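Local coordinates for aryl acylamidase (bacterium CSBL00001, PDB 4YJ6), which probably hydrolyses the amide bond of N-acylated aryl amines, as an aryl acylamidase of the amidase signature family, at residues A169-G174 / G225-T230. Numbering follows the deposited sequence.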
# COMPACT_ATOMS: atom_id res chain seq x y z
N ALA A 169 1.96 9.63 0.85
CA ALA A 169 2.12 11.09 0.88
C ALA A 169 3.61 11.47 0.99
O ALA A 169 4.09 12.34 0.27
CB ALA A 169 1.31 11.70 2.06
N LEU A 170 4.36 10.78 1.84
CA LEU A 170 5.79 11.08 1.92
C LEU A 170 6.50 10.81 0.61
O LEU A 170 7.35 11.61 0.19
CB LEU A 170 6.46 10.27 3.05
CG LEU A 170 6.02 10.65 4.46
CD1 LEU A 170 6.79 9.78 5.50
CD2 LEU A 170 6.30 12.13 4.73
N VAL A 171 6.18 9.70 -0.06
CA VAL A 171 6.83 9.37 -1.31
C VAL A 171 6.41 10.36 -2.41
O VAL A 171 7.25 10.79 -3.19
CB VAL A 171 6.50 7.91 -1.72
CG1 VAL A 171 7.04 7.57 -3.15
CG2 VAL A 171 7.12 6.96 -0.64
N ALA A 172 5.12 10.71 -2.45
CA ALA A 172 4.63 11.61 -3.48
C ALA A 172 5.18 13.03 -3.32
O ALA A 172 5.26 13.77 -4.31
CB ALA A 172 3.09 11.64 -3.50
N ASP A 173 5.57 13.36 -2.10
CA ASP A 173 6.09 14.71 -1.80
C ASP A 173 7.61 14.72 -1.87
O ASP A 173 8.24 15.74 -1.58
CB ASP A 173 5.60 15.18 -0.43
CG ASP A 173 5.62 16.71 -0.28
OD1 ASP A 173 5.23 17.39 -1.24
OD2 ASP A 173 6.02 17.21 0.79
N GLY A 174 8.22 13.59 -2.26
CA GLY A 174 9.65 13.56 -2.51
C GLY A 174 10.51 13.33 -1.26
O GLY A 174 11.74 13.38 -1.35
N GLY A 225 4.27 -4.32 1.18
CA GLY A 225 4.99 -4.01 -0.04
C GLY A 225 5.33 -2.53 -0.12
O GLY A 225 4.90 -1.75 0.72
N PRO A 226 6.09 -2.16 -1.14
CA PRO A 226 6.63 -0.81 -1.28
C PRO A 226 5.73 0.15 -2.07
O PRO A 226 5.04 -0.28 -3.00
CB PRO A 226 7.92 -1.05 -2.05
CG PRO A 226 7.55 -2.18 -2.99
CD PRO A 226 6.60 -3.07 -2.17
N ILE A 227 5.78 1.42 -1.68
CA ILE A 227 5.27 2.52 -2.50
C ILE A 227 6.48 3.36 -2.90
O ILE A 227 7.28 3.72 -2.05
CB ILE A 227 4.25 3.34 -1.71
CG1 ILE A 227 3.05 2.45 -1.37
CG2 ILE A 227 3.80 4.63 -2.52
CD1 ILE A 227 2.03 3.10 -0.41
N THR A 228 6.65 3.63 -4.20
CA THR A 228 7.85 4.32 -4.71
C THR A 228 7.45 5.33 -5.79
O THR A 228 6.28 5.42 -6.15
CB THR A 228 8.82 3.33 -5.38
OG1 THR A 228 8.15 2.66 -6.45
CG2 THR A 228 9.32 2.28 -4.38
N ARG A 229 8.41 6.06 -6.33
CA ARG A 229 8.12 6.94 -7.47
C ARG A 229 8.56 6.30 -8.76
O ARG A 229 8.10 6.73 -9.83
CB ARG A 229 8.82 8.32 -7.32
CG ARG A 229 8.23 9.17 -6.17
CD ARG A 229 8.83 10.58 -6.06
NE ARG A 229 10.26 10.50 -5.81
CZ ARG A 229 10.81 10.36 -4.59
NH1 ARG A 229 10.06 10.36 -3.49
NH2 ARG A 229 12.12 10.26 -4.50
N THR A 230 9.45 5.32 -8.70
CA THR A 230 9.90 4.61 -9.91
C THR A 230 9.71 3.11 -9.77
O THR A 230 9.74 2.57 -8.67
CB THR A 230 11.39 4.81 -10.22
OG1 THR A 230 12.20 4.09 -9.25
CG2 THR A 230 11.75 6.29 -10.18
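Arg229, just past the end of a strand, reaches to the C-terminal turn of a helix and donates from NH1 to the carbonyl O of Val171 over 2.9 Å. The bond is nearly straight, 164° at the hydrogen, and meets a lone pair in the carbonyl plane, with the oxygen lying at the guanidinium edge. Val171 O also accepts from Gly174 N (3.1 Å), within the Schellman motif that ends the helix; Gly174 has positive phi, and its CA packs 3.4 Å from Arg229 NH1. One buried oxygen thus serves the turn and the arginine together, while NH1 gains a second acceptor in Val176 O.

Van der Waals packing of Val171 accompanies the hydrogen bond. Both methyls of Val171 face the end of the strand: CG1, anti to the backbone N (chi1 173°), lies 3.6 Å from Arg229 CG and 3.5 Å from Thr228 C, whereas CG2 rests against Ile227 O at 3.5 Å. Val171 CB also meets Ile227 CG2 at 4.3 Å. Beyond CG, the Arg229 chain bends at chi3 (-61°), turning the guanidinium so that NH1 meets Val171 O edge-on.

The contact is buried, packing helix 165-172 against strand 223-228 of the large mixed sheet in the amidase fold. Val171 also touches Ala179 on neighbouring strand 178-183, while Pro226 and Thr228 pack against helix 231-241.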